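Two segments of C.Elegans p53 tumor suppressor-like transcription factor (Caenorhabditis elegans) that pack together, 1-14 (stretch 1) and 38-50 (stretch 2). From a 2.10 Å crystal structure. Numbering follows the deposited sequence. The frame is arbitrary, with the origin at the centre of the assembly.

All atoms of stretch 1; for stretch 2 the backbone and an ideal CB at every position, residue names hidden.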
ATOM      1  N   GLU A   1      17.913  14.352   7.591  1.00 63.02           N
ATOM      2  CA  GLU A   1      17.274  15.426   6.773  1.00 61.74           C
ATOM      3  C   GLU A   1      15.775  15.183   6.601  1.00 64.18           C
ATOM      4  O   GLU A   1      14.953  15.869   7.214  1.00 65.67           O
ATOM      5  CB  GLU A   1      17.919  15.500   5.391  1.00 63.58           C
ATOM      6  CG  GLU A   1      17.355  16.617   4.535  1.00 74.68           C
ATOM      7  CD  GLU A   1      17.560  16.380   3.056  1.00 80.11           C
ATOM      8  OE1 GLU A   1      18.710  16.103   2.648  1.00 91.71           O
ATOM      9  OE2 GLU A   1      16.569  16.476   2.299  1.00 81.80           O
ATOM     10  N   LYS A   2      15.424  14.223   5.747  1.00 47.92           N
ATOM     11  CA  LYS A   2      14.024  13.894   5.509  1.00 40.15           C
ATOM     12  C   LYS A   2      13.839  12.402   5.255  1.00 26.72           C
ATOM     13  O   LYS A   2      14.687  11.753   4.642  1.00 32.30           O
ATOM     14  CB  LYS A   2      13.484  14.681   4.311  1.00 42.97           C
ATOM     15  CG  LYS A   2      14.149  14.315   2.969  1.00 52.98           C
ATOM     16  CD  LYS A   2      13.428  14.935   1.768  1.00 39.02           C
ATOM     17  CE  LYS A   2      14.135  14.582   0.447  1.00 50.99           C
ATOM     18  NZ  LYS A   2      13.427  15.096  -0.778  1.00 40.49           N
ATOM     19  N   TRP A   3      12.736  11.849   5.738  1.00 23.72           N
ATOM     20  CA  TRP A   3      12.460  10.432   5.498  1.00 21.65           C
ATOM     21  C   TRP A   3      10.974  10.166   5.593  1.00 29.67           C
ATOM     22  O   TRP A   3      10.206  11.010   6.084  1.00 24.26           O
ATOM     23  CB  TRP A   3      13.197   9.539   6.507  1.00 25.03           C
ATOM     24  CG  TRP A   3      12.935   9.918   7.936  1.00 29.55           C
ATOM     25  CD1 TRP A   3      13.747  10.669   8.748  1.00 35.53           C
ATOM     26  CD2 TRP A   3      11.780   9.593   8.718  1.00 33.94           C
ATOM     27  NE1 TRP A   3      13.168  10.824   9.982  1.00 27.22           N
ATOM     28  CE2 TRP A   3      11.961  10.178   9.993  1.00 34.87           C
ATOM     29  CE3 TRP A   3      10.603   8.870   8.465  1.00 38.99           C
ATOM     30  CZ2 TRP A   3      11.011  10.059  11.015  1.00 32.69           C
ATOM     31  CZ3 TRP A   3       9.655   8.753   9.486  1.00 38.85           C
ATOM     32  CH2 TRP A   3       9.868   9.347  10.743  1.00 31.84           C
ATOM     33  N   MET A   4      10.567   8.999   5.103  1.00 24.45           N
ATOM     34  CA  MET A   4       9.171   8.592   5.190  1.00 24.47           C
ATOM     35  C   MET A   4       9.104   7.084   5.322  1.00 26.16           C
ATOM     36  O   MET A   4       9.931   6.360   4.766  1.00 29.33           O
ATOM     37  CB  MET A   4       8.351   9.056   3.978  1.00 30.61           C
ATOM     38  CG  MET A   4       6.846   8.679   4.094  1.00 27.76           C
ATOM     39  SD  MET A   4       5.733   9.558   2.940  1.00 33.25           S
ATOM     40  CE  MET A   4       6.446   9.124   1.490  1.00 17.90           C
ATOM     41  N   GLU A   5       8.138   6.611   6.097  1.00 25.21           N
ATOM     42  CA  GLU A   5       7.966   5.184   6.308  1.00 24.93           C
ATOM     43  C   GLU A   5       6.502   4.847   6.264  1.00 27.78           C
ATOM     44  O   GLU A   5       5.668   5.669   6.652  1.00 19.57           O
ATOM     45  CB  GLU A   5       8.473   4.760   7.691  1.00 25.13           C
ATOM     46  CG  GLU A   5       9.970   4.894   7.922  1.00 35.32           C
ATOM     47  CD  GLU A   5      10.769   3.894   7.120  1.00 44.18           C
ATOM     48  OE1 GLU A   5      10.343   2.722   7.028  1.00 47.50           O
ATOM     49  OE2 GLU A   5      11.830   4.277   6.591  1.00 50.43           O
ATOM     50  N   ILE A   6       6.186   3.652   5.769  1.00 19.80           N
ATOM     51  CA  ILE A   6       4.813   3.200   5.782  1.00 20.76           C
ATOM     52  C   ILE A   6       4.836   1.899   6.602  1.00 21.56           C
ATOM     53  O   ILE A   6       5.737   1.090   6.455  1.00 20.26           O
ATOM     54  CB  ILE A   6       4.237   2.986   4.357  1.00 18.88           C
ATOM     55  CG1 ILE A   6       2.824   2.415   4.480  1.00 23.36           C
ATOM     56  CG2 ILE A   6       5.170   2.103   3.508  1.00 20.21           C
ATOM     57  CD1 ILE A   6       2.005   2.415   3.201  1.00 15.00           C
ATOM     58  N   ASP A   7       3.876   1.728   7.506  1.00 17.61           N
ATOM     59  CA  ASP A   7       3.827   0.527   8.335  1.00 24.20           C
ATOM     60  C   ASP A   7       2.388   0.207   8.690  1.00 20.67           C
ATOM     61  O   ASP A   7       1.509   1.046   8.535  1.00 18.39           O
ATOM     62  CB  ASP A   7       4.586   0.742   9.649  1.00 22.29           C
ATOM     63  CG  ASP A   7       6.069   0.862   9.461  1.00 33.40           C
ATOM     64  OD1 ASP A   7       6.737  -0.185   9.298  1.00 33.90           O
ATOM     65  OD2 ASP A   7       6.559   2.016   9.475  1.00 31.21           O
ATOM     66  N   VAL A   8       2.131  -1.001   9.172  1.00 23.46           N
ATOM     67  CA  VAL A   8       0.768  -1.289   9.609  1.00 29.36           C
ATOM     68  C   VAL A   8       0.789  -0.915  11.101  1.00 29.13           C
ATOM     69  O   VAL A   8       1.854  -0.796  11.688  1.00 34.90           O
ATOM     70  CB  VAL A   8       0.397  -2.785   9.465  1.00 30.90           C
ATOM     71  CG1 VAL A   8       0.490  -3.215   7.988  1.00 22.25           C
ATOM     72  CG2 VAL A   8       1.309  -3.626  10.358  1.00 43.55           C
ATOM     73  N   LEU A   9      -0.372  -0.694  11.701  1.00 29.66           N
ATOM     74  CA  LEU A   9      -0.427  -0.380  13.125  1.00 23.18           C
ATOM     75  C   LEU A   9      -0.209  -1.711  13.848  1.00 30.39           C
ATOM     76  O   LEU A   9      -1.146  -2.471  14.046  1.00 27.81           O
ATOM     77  CB  LEU A   9      -1.793   0.198  13.479  1.00 25.28           C
ATOM     78  CG  LEU A   9      -2.027   0.669  14.914  1.00 45.38           C
ATOM     79  CD1 LEU A   9      -0.931   1.660  15.325  1.00 51.23           C
ATOM     80  CD2 LEU A   9      -3.402   1.321  15.004  1.00 45.10           C
ATOM     81  N   LYS A  10       1.036  -1.974  14.230  1.00 25.42           N
ATOM     82  CA  LYS A  10       1.430  -3.218  14.869  1.00 45.45           C
ATOM     83  C   LYS A  10       0.582  -3.725  16.015  1.00 49.50           C
ATOM     84  O   LYS A  10       0.287  -4.918  16.088  1.00 45.64           O
ATOM     85  CB  LYS A  10       2.894  -3.125  15.302  1.00 47.54           C
ATOM     86  CG  LYS A  10       3.856  -3.096  14.118  1.00 58.61           C
ATOM     87  CD  LYS A  10       3.514  -4.204  13.112  1.00 66.47           C
ATOM     88  CE  LYS A  10       3.520  -5.598  13.772  1.00 75.40           C
ATOM     89  NZ  LYS A  10       2.461  -6.524  13.251  1.00 41.01           N
ATOM     90  N   GLN A  11       0.185  -2.833  16.909  1.00 43.57           N
ATOM     91  CA  GLN A  11      -0.631  -3.235  18.040  1.00 54.86           C
ATOM     92  C   GLN A  11      -1.737  -4.167  17.574  1.00 49.10           C
ATOM     93  O   GLN A  11      -1.835  -5.306  18.021  1.00 58.88           O
ATOM     94  CB  GLN A  11      -1.264  -2.013  18.723  1.00 62.97           C
ATOM     95  CG  GLN A  11      -0.283  -1.018  19.337  1.00 70.36           C
ATOM     96  CD  GLN A  11       0.352  -0.084  18.316  1.00 77.20           C
ATOM     97  OE1 GLN A  11       1.190  -0.495  17.505  1.00 71.71           O
ATOM     98  NE2 GLN A  11      -0.046   1.185  18.354  1.00 77.09           N
ATOM     99  N   LYS A  12      -2.562  -3.689  16.657  1.00 46.92           N
ATOM    100  CA  LYS A  12      -3.675  -4.487  16.168  1.00 47.34           C
ATOM    101  C   LYS A  12      -3.285  -5.661  15.280  1.00 38.63           C
ATOM    102  O   LYS A  12      -3.832  -6.751  15.405  1.00 49.99           O
ATOM    103  CB  LYS A  12      -4.660  -3.591  15.429  1.00 52.38           C
ATOM    104  CG  LYS A  12      -5.073  -2.372  16.225  1.00 61.26           C
ATOM    105  CD  LYS A  12      -6.457  -1.903  15.808  1.00 70.49           C
ATOM    106  CE  LYS A  12      -6.529  -1.601  14.322  1.00 67.03           C
ATOM    107  NZ  LYS A  12      -7.937  -1.385  13.890  1.00 70.24           N
ATOM    108  N   VAL A  13      -2.331  -5.452  14.387  1.00 43.21           N
ATOM    109  CA  VAL A  13      -1.924  -6.521  13.488  1.00 48.69           C
ATOM    110  C   VAL A  13      -1.252  -7.707  14.190  1.00 42.51           C
ATOM    111  O   VAL A  13      -1.467  -8.858  13.814  1.00 49.14           O
ATOM    112  CB  VAL A  13      -1.001  -5.960  12.380  1.00 45.92           C
ATOM    113  CG1 VAL A  13      -0.431  -7.094  11.515  1.00 47.10           C
ATOM    114  CG2 VAL A  13      -1.803  -4.986  11.516  1.00 49.47           C
ATOM    115  N   ALA A  14      -0.466  -7.409  15.218  1.00 46.04           N
ATOM    116  CA  ALA A  14       0.280  -8.392  16.006  1.00 33.80           C
ATOM    117  C   ALA A  14      -0.207  -9.851  16.047  1.00 38.25           C
ATOM    118  O   ALA A  14       0.539 -10.757  15.673  1.00 40.26           O
ATOM    119  CB  ALA A  14       0.452  -7.868  17.434  1.00 40.00           C
ATOM    120  N   UNK A  38     -10.104  -4.633   7.078  1.00 22.34           N
ATOM    121  CA  UNK A  38      -9.496  -3.321   7.299  1.00 37.44           C
ATOM    122  C   UNK A  38      -8.083  -3.447   7.822  1.00 25.36           C
ATOM    123  O   UNK A  38      -7.863  -3.955   8.921  1.00 28.41           O
ATOM    124  CB  UNK A  38     -10.338  -2.497   8.275  1.00 37.44           C
ATOM    125  N   UNK A  39      -7.117  -3.018   7.019  1.00 28.36           N
ATOM    126  CA  UNK A  39      -5.727  -3.076   7.439  1.00 15.48           C
ATOM    127  C   UNK A  39      -5.354  -1.662   7.903  1.00 22.26           C
ATOM    128  O   UNK A  39      -5.414  -0.710   7.132  1.00 18.86           O
ATOM    129  CB  UNK A  39      -4.814  -3.569   6.314  1.00 15.48           C
ATOM    130  N   UNK A  40      -4.964  -1.520   9.175  1.00 22.28           N
ATOM    131  CA  UNK A  40      -4.578  -0.231   9.767  1.00 21.96           C
ATOM    132  C   UNK A  40      -3.168   0.205   9.353  1.00 21.79           C
ATOM    133  O   UNK A  40      -2.175  -0.401   9.740  1.00 22.80           O
ATOM    134  CB  UNK A  40      -4.660  -0.314  11.293  1.00 21.96           C
ATOM    135  N   UNK A  41      -3.102   1.253   8.545  1.00 19.92           N
ATOM    136  CA  UNK A  41      -1.829   1.776   8.051  1.00 24.15           C
ATOM    137  C   UNK A  41      -1.462   3.095   8.741  1.00 20.61           C
ATOM    138  O   UNK A  41      -2.332   3.911   9.088  1.00 21.12           O
ATOM    139  CB  UNK A  41      -1.894   1.977   6.536  1.00 24.15           C
ATOM    140  N   UNK A  42      -0.172   3.287   8.955  1.00 17.10           N
ATOM    141  CA  UNK A  42       0.304   4.548   9.515  1.00 23.77           C
ATOM    142  C   UNK A  42       1.456   5.010   8.639  1.00 23.68           C
ATOM    143  O   UNK A  42       2.436   4.287   8.490  1.00 19.71           O
ATOM    144  CB  UNK A  42       0.732   4.400  10.977  1.00 23.77           C
ATOM    145  N   UNK A  43       1.328   6.186   8.037  1.00 19.21           N
ATOM    146  CA  UNK A  43       2.413   6.728   7.215  1.00 17.73           C
ATOM    147  C   UNK A  43       3.057   7.867   8.025  1.00 25.53           C
ATOM    148  O   UNK A  43       2.365   8.766   8.484  1.00 22.05           O
ATOM    149  CB  UNK A  43       1.904   7.217   5.858  1.00 17.73           C
ATOM    150  N   UNK A  44       4.372   7.819   8.209  1.00 18.35           N
ATOM    151  CA  UNK A  44       5.048   8.850   8.986  1.00 21.13           C
ATOM    152  C   UNK A  44       6.199   9.445   8.194  1.00 27.06           C
ATOM    153  O   UNK A  44       6.781   8.781   7.327  1.00 20.24           O
ATOM    154  CB  UNK A  44       5.555   8.281  10.313  1.00 21.13           C
ATOM    155  N   UNK A  45       6.524  10.700   8.475  1.00 19.97           N
ATOM    156  CA  UNK A  45       7.640  11.332   7.789  1.00 22.24           C
ATOM    157  C   UNK A  45       8.244  12.487   8.576  1.00 29.26           C
ATOM    158  O   UNK A  45       7.639  13.003   9.510  1.00 24.79           O
ATOM    159  CB  UNK A  45       7.186  11.831   6.416  1.00 22.24           C
ATOM    160  N   UNK A  46       9.462  12.852   8.189  1.00 28.52           N
ATOM    161  CA  UNK A  46      10.166  13.985   8.756  1.00 29.60           C
ATOM    162  C   UNK A  46      10.596  14.828   7.550  1.00 34.72           C
ATOM    163  O   UNK A  46      11.184  14.319   6.591  1.00 23.61           O
ATOM    164  CB  UNK A  46      11.350  13.557   9.625  1.00 29.60           C
ATOM    165  N   UNK A  47      10.282  16.114   7.597  1.00 31.10           N
ATOM    166  CA  UNK A  47      10.608  17.010   6.500  1.00 48.23           C
ATOM    167  C   UNK A  47      11.814  17.886   6.746  1.00 52.26           C
ATOM    168  O   UNK A  47      12.213  18.121   7.881  1.00 42.21           O
ATOM    169  CB  UNK A  47       9.402  17.900   6.194  1.00 48.23           C
ATOM    170  N   UNK A  48      12.393  18.369   5.657  1.00 62.54           N
ATOM    171  CA  UNK A  48      13.540  19.243   5.749  1.00 65.16           C
ATOM    172  C   UNK A  48      13.066  20.666   5.989  1.00 63.05           C
ATOM    173  O   UNK A  48      11.888  20.921   6.262  1.00 53.86           O
ATOM    174  CB  UNK A  48      14.398  19.156   4.485  1.00 65.16           C
ATOM    175  N   UNK A  49      13.998  21.594   5.865  1.00 67.80           N
ATOM    176  CA  UNK A  49      13.735  22.998   6.105  1.00 68.68           C
ATOM    177  C   UNK A  49      12.752  23.647   5.132  1.00 61.19           C
ATOM    178  O   UNK A  49      11.753  24.241   5.545  1.00 43.46           O
ATOM    179  CB  UNK A  49      15.059  23.763   6.061  1.00 68.68           C
ATOM    180  N   UNK A  50      13.023  23.522   3.839  1.00 63.00           N
ATOM    181  CA  UNK A  50      12.164  24.149   2.846  1.00 66.82           C
ATOM    182  C   UNK A  50      10.703  23.703   2.803  1.00 68.30           C
ATOM    183  O   UNK A  50       9.867  24.387   2.208  1.00 63.26           O
ATOM    184  CB  UNK A  50      12.777  23.908   1.465  1.00 66.82           C
TER

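Position 38 has nothing of stretch 1 within 5.5 Å of its ideal CB, so almost any residue would fit. It is L38.

Position 39 points sideways, also with open space at CB. A branched apolar residue could still reach V8. V39 does: its CG1 lies 4.0 Å from V8 CG1.

Position 40 points toward stretch 1. Its CB would sit near L9 CB and K12 CE, and its phi of -77° allows proline. Its O accepts from L9 N at 2.7 Å. A compact apolar residue suits. P40 puts CB 3.7 Å from L9 CB and CG 3.9 Å from V13 CG2.

Position 41 pairs with V8. I6 and V8 offer apolar surface, so valine, leucine or isoleucine would serve. I41 uses both branches: CG2 is 3.7 Å from I6 CG1, and CD1 is 4.0 Å from V8 CG1.

Position 42 lies on the face of D7. Its N donates to D7 O (2.8 Å) and its O accepts from D7 N (3.1 Å). A polar or long side chain would suit. Q42 lies against L9, with CD 3.4 Å from L9 CD1. A water donates to both Q42 O (2.7 Å) and D7 OD2 (2.9 Å).

Position 43 shares the face of M4 and I6, which favours an apolar residue, perhaps beta-branched. V43 places CG1 3.8 Å from M4 SD and CG2 4.1 Å from I6 CG1.

Position 44 is on the face of W3 and E5. Long polar residues are plausible. K44 has its CB 4.2 Å from W3 CZ3, but its end leads away.

Position 45 has its ideal CB tight against W3 O (3.1 Å) and close to M4 CB. Apolar residues suit. W45 has its CB 3.9 Å from M4 CB; the ring leads away.

Position 46 stands over the W3 ring, near E1 O. A long donor could exploit both. K46 packs CB 3.6 Å from the five-membered ring centroid of W3, and its NZ donates to E1 O (2.9 Å).

Position 47 points away and is permissive; it is L47.

Position 48 points toward E1 and K2; a small or polar residue fits. D48 sets OD1 3.5 Å from K2 CD, but is poorly ordered.

Positions 49 and 50 have open space at CB, so almost any residue would do. They are K49, whose NZ comes 4.3 Å from E1 CA, and R50, out of reach.

Stretch 2 (38-50) LVPIQVKWKLDKR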
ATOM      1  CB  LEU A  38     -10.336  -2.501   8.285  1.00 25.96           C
ATOM      2  CG  LEU A  38     -11.745  -2.195   7.757  1.00 26.51           C
ATOM      3  CD1 LEU A  38     -12.619  -1.649   8.883  1.00 34.20           C
ATOM      4  CD2 LEU A  38     -11.650  -1.214   6.605  1.00 27.70           C
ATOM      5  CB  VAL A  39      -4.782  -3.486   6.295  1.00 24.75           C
ATOM      6  CG1 VAL A  39      -3.360  -3.576   6.818  1.00 18.78           C
ATOM      7  CG2 VAL A  39      -5.220  -4.813   5.685  1.00 16.00           C
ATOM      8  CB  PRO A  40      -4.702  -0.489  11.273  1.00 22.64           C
ATOM      9  CG  PRO A  40      -4.296  -1.948  11.391  1.00 25.95           C
ATOM     10  CD  PRO A  40      -4.954  -2.611  10.180  1.00 16.27           C
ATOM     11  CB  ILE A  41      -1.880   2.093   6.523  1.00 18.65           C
ATOM     12  CG1 ILE A  41      -2.252   0.842   5.711  1.00 18.21           C
ATOM     13  CG2 ILE A  41      -0.524   2.717   6.058  1.00 13.39           C
ATOM     14  CD1 ILE A  41      -1.218  -0.307   5.784  1.00 22.34           C
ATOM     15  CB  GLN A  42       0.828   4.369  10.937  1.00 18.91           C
ATOM     16  CG  GLN A  42      -0.224   3.891  11.920  1.00 32.34           C
ATOM     17  CD  GLN A  42       0.169   4.194  13.351  1.00 38.45           C
ATOM     18  OE1 GLN A  42       1.280   3.874  13.783  1.00 31.18           O
ATOM     19  NE2 GLN A  42      -0.741   4.821  14.093  1.00 31.72           N
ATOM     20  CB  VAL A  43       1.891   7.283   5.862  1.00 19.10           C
ATOM     21  CG1 VAL A  43       3.065   7.908   5.056  1.00 19.10           C
ATOM     22  CG2 VAL A  43       1.227   6.141   5.044  1.00 17.48           C
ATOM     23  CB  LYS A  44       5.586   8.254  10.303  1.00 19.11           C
ATOM     24  CG  LYS A  44       4.500   7.794  11.287  1.00 25.57           C
ATOM     25  CD  LYS A  44       5.134   7.057  12.464  1.00 25.81           C
ATOM     26  CE  LYS A  44       4.114   6.716  13.562  1.00 27.16           C
ATOM     27  NZ  LYS A  44       4.775   6.065  14.747  1.00 41.00           N
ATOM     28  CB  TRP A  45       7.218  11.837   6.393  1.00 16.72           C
ATOM     29  CG  TRP A  45       6.075  12.830   6.380  1.00 25.63           C
ATOM     30  CD1 TRP A  45       6.164  14.198   6.469  1.00 21.25           C
ATOM     31  CD2 TRP A  45       4.673  12.526   6.334  1.00 19.54           C
ATOM     32  NE1 TRP A  45       4.908  14.760   6.487  1.00 18.79           N
ATOM     33  CE2 TRP A  45       3.974  13.759   6.408  1.00 21.14           C
ATOM     34  CE3 TRP A  45       3.941  11.330   6.242  1.00 20.07           C
ATOM     35  CZ2 TRP A  45       2.574  13.833   6.393  1.00 23.07           C
ATOM     36  CZ3 TRP A  45       2.548  11.396   6.227  1.00 21.58           C
ATOM     37  CH2 TRP A  45       1.875  12.647   6.303  1.00 21.43           C
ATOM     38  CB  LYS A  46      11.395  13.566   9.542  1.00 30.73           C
ATOM     39  CG  LYS A  46      12.060  14.766  10.203  1.00 37.47           C
ATOM     40  CD  LYS A  46      13.550  14.764   9.945  1.00 55.71           C
ATOM     41  CE  LYS A  46      14.173  16.117  10.275  1.00 59.44           C
ATOM     42  NZ  LYS A  46      15.639  16.113  10.000  1.00 74.38           N
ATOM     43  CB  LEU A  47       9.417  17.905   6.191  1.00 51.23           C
ATOM     44  CG  LEU A  47       8.234  17.183   5.554  1.00 52.53           C
ATOM     45  CD1 LEU A  47       7.067  18.143   5.406  1.00 49.27           C
ATOM     46  CD2 LEU A  47       8.661  16.620   4.210  1.00 39.63           C
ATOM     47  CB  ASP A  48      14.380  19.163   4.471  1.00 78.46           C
ATOM     48  CG  ASP A  48      13.533  19.179   3.213  1.00 87.73           C
ATOM     49  OD1 ASP A  48      12.846  18.168   2.935  1.00 93.01           O
ATOM     50  OD2 ASP A  48      13.546  20.206   2.506  1.00 97.70           O
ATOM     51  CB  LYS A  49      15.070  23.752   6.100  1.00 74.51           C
ATOM     52  CG  LYS A  49      16.099  23.194   7.098  1.00 85.60           C
ATOM     53  CD  LYS A  49      16.472  21.734   6.794  1.00 88.06           C
ATOM     54  CE  LYS A  49      17.172  21.053   7.967  1.00 90.72           C
ATOM     55  NZ  LYS A  49      17.375  19.589   7.734  1.00 87.93           N
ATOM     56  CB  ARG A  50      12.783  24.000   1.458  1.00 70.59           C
ATOM     57  CG  ARG A  50      13.050  22.580   1.030  1.00 75.27           C
ATOM     58  CD  ARG A  50      13.399  22.553  -0.442  1.00 74.41           C
ATOM     59  NE  ARG A  50      12.391  23.278  -1.207  1.00 80.78           N
ATOM     60  CZ  ARG A  50      12.344  23.332  -2.534  1.00 81.99           C
ATOM     61  NH1 ARG A  50      13.257  22.698  -3.261  1.00 79.98           N
ATOM     62  NH2 ARG A  50      11.377  24.019  -3.131  1.00 74.19           N
TER
HETATM   63  O   HOH W   1       4.714   4.181   9.864  1.00 34.24           O
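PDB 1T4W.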